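Local coordinates for protein LbaCas13a H328A (C2c2) (Lachnospiraceae bacterium NK4A179, PDB 5WLH) that binds and probably processes its precursor CRISPR RNA and, as an RNA-guided CRISPR-Cas13a nuclease, cleaves RNA at adenosines, at residues 510-514 with 526-530; 563-567 with 1044-1048. One frame throughout, in Å; residues are numbered along the deposited sequence.

Interaction 1. Residues 510-514 with 526-530; sequences ARHLS and DFLLL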
loop_
_atom_site.group_PDB
_atom_site.type_symbol
_atom_site.label_atom_id
_atom_site.label_comp_id
_atom_site.label_asym_id
_atom_site.label_seq_id
_atom_site.Cartn_x
_atom_site.Cartn_y
_atom_site.Cartn_z
ATOM N N ALA A 510 -10.580 -19.076 4.142
ATOM C CA ALA A 510 -10.661 -20.365 3.457
ATOM C C ALA A 510 -9.483 -21.251 3.829
ATOM O O ALA A 510 -9.648 -22.443 4.122
ATOM C CB ALA A 510 -10.724 -20.142 1.943
ATOM N N ARG A 511 -8.274 -20.684 3.818
ATOM C CA ARG A 511 -7.093 -21.433 4.232
ATOM C C ARG A 511 -7.257 -21.987 5.642
ATOM O O ARG A 511 -7.021 -23.180 5.889
ATOM C CB ARG A 511 -5.850 -20.534 4.151
ATOM C CG ARG A 511 -4.590 -21.211 4.677
ATOM C CD ARG A 511 -4.356 -22.529 3.923
ATOM N NE ARG A 511 -3.079 -23.141 4.278
ATOM C CZ ARG A 511 -2.564 -24.184 3.640
ATOM N NH1 ARG A 511 -3.228 -24.736 2.625
ATOM N NH2 ARG A 511 -1.391 -24.675 4.012
ATOM N N HIS A 512 -7.648 -21.133 6.595
ATOM C CA HIS A 512 -7.756 -21.597 7.971
ATOM C C HIS A 512 -8.809 -22.689 8.103
ATOM O O HIS A 512 -8.566 -23.717 8.744
ATOM C CB HIS A 512 -8.042 -20.430 8.905
ATOM C CG HIS A 512 -6.936 -19.426 8.912
ATOM N ND1 HIS A 512 -7.118 -18.107 9.263
ATOM C CD2 HIS A 512 -5.632 -19.553 8.580
ATOM C CE1 HIS A 512 -5.969 -17.464 9.155
ATOM N NE2 HIS A 512 -5.051 -18.320 8.741
ATOM N N LEU A 513 -9.981 -22.493 7.504
ATOM C CA LEU A 513 -11.006 -23.532 7.589
ATOM C C LEU A 513 -10.535 -24.819 6.924
ATOM O O LEU A 513 -10.834 -25.919 7.400
ATOM C CB LEU A 513 -12.306 -23.055 6.948
ATOM C CG LEU A 513 -13.467 -24.070 6.907
ATOM C CD1 LEU A 513 -13.749 -24.669 8.286
ATOM C CD2 LEU A 513 -14.700 -23.391 6.371
ATOM N N SER A 514 -9.816 -24.704 5.810
ATOM C CA SER A 514 -9.369 -25.903 5.104
ATOM C C SER A 514 -8.253 -26.619 5.854
ATOM O O SER A 514 -8.105 -27.842 5.726
ATOM C CB SER A 514 -8.903 -25.537 3.694
ATOM O OG SER A 514 -7.524 -25.242 3.656
ATOM N N ASP A 526 -7.935 -25.674 -4.426
ATOM C CA ASP A 526 -8.762 -24.566 -3.959
ATOM C C ASP A 526 -9.881 -25.155 -3.107
ATOM O O ASP A 526 -10.860 -25.690 -3.632
ATOM C CB ASP A 526 -9.287 -23.745 -5.133
ATOM C CG ASP A 526 -9.967 -22.446 -4.688
ATOM O OD1 ASP A 526 -10.211 -22.275 -3.474
ATOM O OD2 ASP A 526 -10.253 -21.607 -5.563
ATOM N N PHE A 527 -9.726 -25.038 -1.783
ATOM C CA PHE A 527 -10.744 -25.503 -0.845
ATOM C C PHE A 527 -12.138 -25.010 -1.210
ATOM O O PHE A 527 -13.116 -25.770 -1.145
ATOM C CB PHE A 527 -10.383 -25.034 0.565
ATOM C CG PHE A 527 -11.454 -25.296 1.576
ATOM C CD1 PHE A 527 -11.855 -26.594 1.847
ATOM C CD2 PHE A 527 -12.056 -24.255 2.257
ATOM C CE1 PHE A 527 -12.831 -26.849 2.772
ATOM C CE2 PHE A 527 -13.045 -24.506 3.197
ATOM C CZ PHE A 527 -13.436 -25.809 3.450
ATOM N N LEU A 528 -12.257 -23.730 -1.575
ATOM C CA LEU A 528 -13.569 -23.149 -1.828
ATOM C C LEU A 528 -14.262 -23.741 -3.046
ATOM O O LEU A 528 -15.474 -23.587 -3.185
ATOM C CB LEU A 528 -13.456 -21.642 -2.020
ATOM C CG LEU A 528 -12.994 -20.909 -0.769
ATOM C CD1 LEU A 528 -13.053 -19.373 -1.002
ATOM C CD2 LEU A 528 -13.831 -21.320 0.430
ATOM N N LEU A 529 -13.535 -24.393 -3.929
ATOM C CA LEU A 529 -14.156 -24.960 -5.113
ATOM C C LEU A 529 -14.500 -26.434 -4.952
ATOM O O LEU A 529 -15.031 -27.036 -5.895
ATOM C CB LEU A 529 -13.252 -24.748 -6.330
ATOM C CG LEU A 529 -13.093 -23.257 -6.667
ATOM C CD1 LEU A 529 -12.368 -23.093 -7.973
ATOM C CD2 LEU A 529 -14.470 -22.536 -6.676
ATOM N N LEU A 530 -14.240 -27.023 -3.784
ATOM C CA LEU A 530 -14.687 -28.393 -3.551
ATOM C C LEU A 530 -16.207 -28.446 -3.575
ATOM O O LEU A 530 -16.889 -27.480 -3.229
ATOM C CB LEU A 530 -14.154 -28.935 -2.223
ATOM C CG LEU A 530 -12.627 -29.048 -2.071
ATOM C CD1 LEU A 530 -12.265 -29.775 -0.783
ATOM C CD2 LEU A 530 -11.963 -29.711 -3.281
#
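Start at Asp-526, just ahead of the short 3-10 segment 527-529. Its carboxylate reaches forward to the backbone two residues on: OD1 of Asp-526 accepts from N of Leu-528 at 3.1 Å, an Asx turn, and O of Asp-526 takes N of Leu-529 at 3.0 Å. That tight turn presents the next two side chains to helix 486-517. Phe-527 does most of the work. Its ring lies against one turn of the helix, with CB of Ser-514 over one face in a CH-pi contact, 3.7 Å from the ring centroid and 3.3 Å from CG of Phe-527. At the ring's edge, CE2 of Phe-527 meets CD2 of Leu-513 at 3.7 Å. CD2 of Phe-527 comes within 3.5 Å of O of Ala-510, a carbonyl already used in the helix by N of Ser-514 at 2.8 Å. Leu-528 follows; its CB points sideways, yet CG packs on CB of Ala-510 at 3.6 Å. Beyond the edge of the Phe-527 ring, Leu-513 also rests on Leu-592, Leu-595 and Ile-599 of helix 588-602.

The turn sits beside the nuclease centre expected of this family: Asp-526 pairs with Arg-603 in a salt bridge and touches His-1251; Arg-603 fits the arginine of one R-X4-H signature of HEPN nucleases and His-1251 the histidine of the other. No hydrogen bond crosses between 510-514 and 526-530. The turn is thus seated on the helix by apolar packing and shape, while the Asp-526 carboxylate is engaged by N of Leu-528 and by Arg-603.

Interaction 2. Residues 563-567 with 1044-1048; sequences ILQYF and SKLYG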
loop_
_atom_site.group_PDB
_atom_site.type_symbol
_atom_site.label_atom_id
_atom_site.label_comp_id
_atom_site.label_asym_id
_atom_site.label_seq_id
_atom_site.Cartn_x
_atom_site.Cartn_y
_atom_site.Cartn_z
ATOM N N ILE A 563 -14.074 -28.287 13.294
ATOM C CA ILE A 563 -14.626 -26.990 12.894
ATOM C C ILE A 563 -14.805 -26.093 14.111
ATOM O O ILE A 563 -14.482 -24.900 14.083
ATOM C CB ILE A 563 -15.962 -27.178 12.154
ATOM C CG1 ILE A 563 -15.765 -27.890 10.813
ATOM C CG2 ILE A 563 -16.660 -25.849 11.986
ATOM C CD1 ILE A 563 -17.080 -28.394 10.221
ATOM N N LEU A 564 -15.321 -26.650 15.205
ATOM C CA LEU A 564 -15.646 -25.818 16.349
ATOM C C LEU A 564 -14.407 -25.318 17.093
ATOM O O LEU A 564 -14.546 -24.453 17.964
ATOM C CB LEU A 564 -16.588 -26.581 17.293
ATOM C CG LEU A 564 -18.000 -26.837 16.740
ATOM C CD1 LEU A 564 -18.859 -27.680 17.704
ATOM C CD2 LEU A 564 -18.674 -25.509 16.466
ATOM N N GLN A 565 -13.207 -25.823 16.778
ATOM C CA GLN A 565 -11.994 -25.192 17.302
ATOM C C GLN A 565 -11.938 -23.719 16.916
ATOM O O GLN A 565 -11.436 -22.882 17.676
ATOM C CB GLN A 565 -10.749 -25.906 16.772
ATOM C CG GLN A 565 -10.512 -27.294 17.324
ATOM C CD GLN A 565 -9.335 -27.996 16.667
ATOM O OE1 GLN A 565 -8.363 -27.365 16.279
ATOM N NE2 GLN A 565 -9.418 -29.319 16.560
ATOM N N TYR A 566 -12.434 -23.389 15.722
ATOM C CA TYR A 566 -12.464 -22.019 15.222
ATOM C C TYR A 566 -13.625 -21.217 15.775
ATOM O O TYR A 566 -13.667 -19.994 15.579
ATOM C CB TYR A 566 -12.510 -22.050 13.702
ATOM C CG TYR A 566 -11.247 -22.627 13.163
ATOM C CD1 TYR A 566 -10.134 -21.823 12.982
ATOM C CD2 TYR A 566 -11.132 -23.988 12.899
ATOM C CE1 TYR A 566 -8.947 -22.339 12.533
ATOM C CE2 TYR A 566 -9.942 -24.513 12.435
ATOM C CZ TYR A 566 -8.851 -23.684 12.261
ATOM O OH TYR A 566 -7.656 -24.185 11.804
ATOM N N PHE A 567 -14.556 -21.875 16.459
ATOM C CA PHE A 567 -15.619 -21.216 17.204
ATOM C C PHE A 567 -15.385 -21.364 18.705
ATOM O O PHE A 567 -16.332 -21.474 19.487
ATOM C CB PHE A 567 -16.983 -21.768 16.789
ATOM C CG PHE A 567 -17.362 -21.450 15.356
ATOM C CD1 PHE A 567 -18.039 -20.281 15.048
ATOM C CD2 PHE A 567 -17.046 -22.321 14.330
ATOM C CE1 PHE A 567 -18.388 -19.985 13.737
ATOM C CE2 PHE A 567 -17.386 -22.032 13.013
ATOM C CZ PHE A 567 -18.063 -20.862 12.718
ATOM N N SER A 1044 -1.027 -21.017 16.818
ATOM C CA SER A 1044 -0.228 -21.457 15.673
ATOM C C SER A 1044 -0.846 -22.684 15.005
ATOM O O SER A 1044 -0.734 -22.852 13.785
ATOM C CB SER A 1044 1.208 -21.724 16.126
ATOM O OG SER A 1044 1.346 -23.053 16.582
ATOM N N LYS A 1045 -1.537 -23.523 15.779
ATOM C CA LYS A 1045 -2.213 -24.691 15.215
ATOM C C LYS A 1045 -3.444 -24.289 14.407
ATOM O O LYS A 1045 -3.722 -24.871 13.355
ATOM C CB LYS A 1045 -2.597 -25.655 16.339
ATOM C CG LYS A 1045 -3.643 -26.711 15.972
ATOM C CD LYS A 1045 -2.997 -27.984 15.452
ATOM C CE LYS A 1045 -3.785 -29.240 15.848
ATOM N NZ LYS A 1045 -5.228 -28.982 16.166
ATOM N N LEU A 1046 -4.204 -23.309 14.883
ATOM C CA LEU A 1046 -5.433 -22.944 14.180
ATOM C C LEU A 1046 -5.137 -22.083 12.961
ATOM O O LEU A 1046 -5.753 -22.260 11.902
ATOM C CB LEU A 1046 -6.376 -22.182 15.107
ATOM C CG LEU A 1046 -6.876 -22.896 16.363
ATOM C CD1 LEU A 1046 -7.758 -21.964 17.188
ATOM C CD2 LEU A 1046 -7.637 -24.129 15.960
ATOM N N TYR A 1047 -4.215 -21.127 13.108
ATOM C CA TYR A 1047 -4.018 -20.084 12.111
ATOM C C TYR A 1047 -2.632 -20.059 11.484
ATOM O O TYR A 1047 -2.474 -19.446 10.419
ATOM C CB TYR A 1047 -4.316 -18.705 12.732
ATOM C CG TYR A 1047 -5.643 -18.650 13.461
ATOM C CD1 TYR A 1047 -6.859 -18.802 12.775
ATOM C CD2 TYR A 1047 -5.688 -18.448 14.841
ATOM C CE1 TYR A 1047 -8.068 -18.747 13.443
ATOM C CE2 TYR A 1047 -6.879 -18.401 15.512
ATOM C CZ TYR A 1047 -8.067 -18.559 14.816
ATOM O OH TYR A 1047 -9.245 -18.503 15.492
ATOM N N GLY A 1048 -1.631 -20.700 12.100
ATOM C CA GLY A 1048 -0.299 -20.764 11.541
ATOM C C GLY A 1048 -0.077 -22.002 10.692
ATOM O O GLY A 1048 -0.969 -22.822 10.467
HETATM O O HOH W 1 -11.503 -18.872 14.308
#
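Tyr-566 lays one face of its ring over the side chain of Leu-1046, whose CD2 stands 4.2 Å from the ring centroid in a CH-pi contact. This is helix-end packing, probably in the HEPN nuclease region of the enzyme: the C-terminal end region of helix 559-564 meets that of helix 1039-1047. CE1 of Tyr-566 also touches CB of Leu-1046 at 3.6 Å, and the phenol reaches past the leucine to its backbone, OH of Tyr-566 donating to O of Leu-1046 at 2.7 Å. Along the ring edge, CD1 of Tyr-566 comes to 3.7 Å from CE1 of Tyr-1047; the two ring planes are inclined at 72°.

Next door, OE1 of Gln-565 packs against CD2 of Leu-1046 at 3.3 Å and stays 3.5 Å from NZ of Lys-1045. Both polar ends turn instead to Gln-516 of helix 486-517, which hydrogen-bonds to each and so joins the two segments indirectly, while Phe-912 packs against the rings of Tyr-566 and Phe-567. One ordered water completes the junction: it receives the hydroxyl proton from OH of Tyr-1047 at 2.6 Å and donates to O of Tyr-566 at 2.7 Å.

Overall arrangement
Running from the N terminus, helix 486-517 reaches 510-514, and after eleven residues the chain comes back at 526-530, so interaction 1 closes a short local loop. Helix 559-564 then leads into 563-567, whose partner, 1044-1048, arrives 476 residues later; interaction 2 therefore closes a very long one. The two are in series, neither nested nor crossed, with centres about 14 Å apart. Helix 486-517 joins them: His-512, between the residues that hold interaction 1, brings its O within 3.2 Å of OH of Tyr-566, at best a second, competing acceptor for that hydroxyl proton, and meets the Tyr-1047 ring edge-to-face. The 526-530 turn, helix 486-517, segment 563-567 and helix 1039-1047 thus pack together.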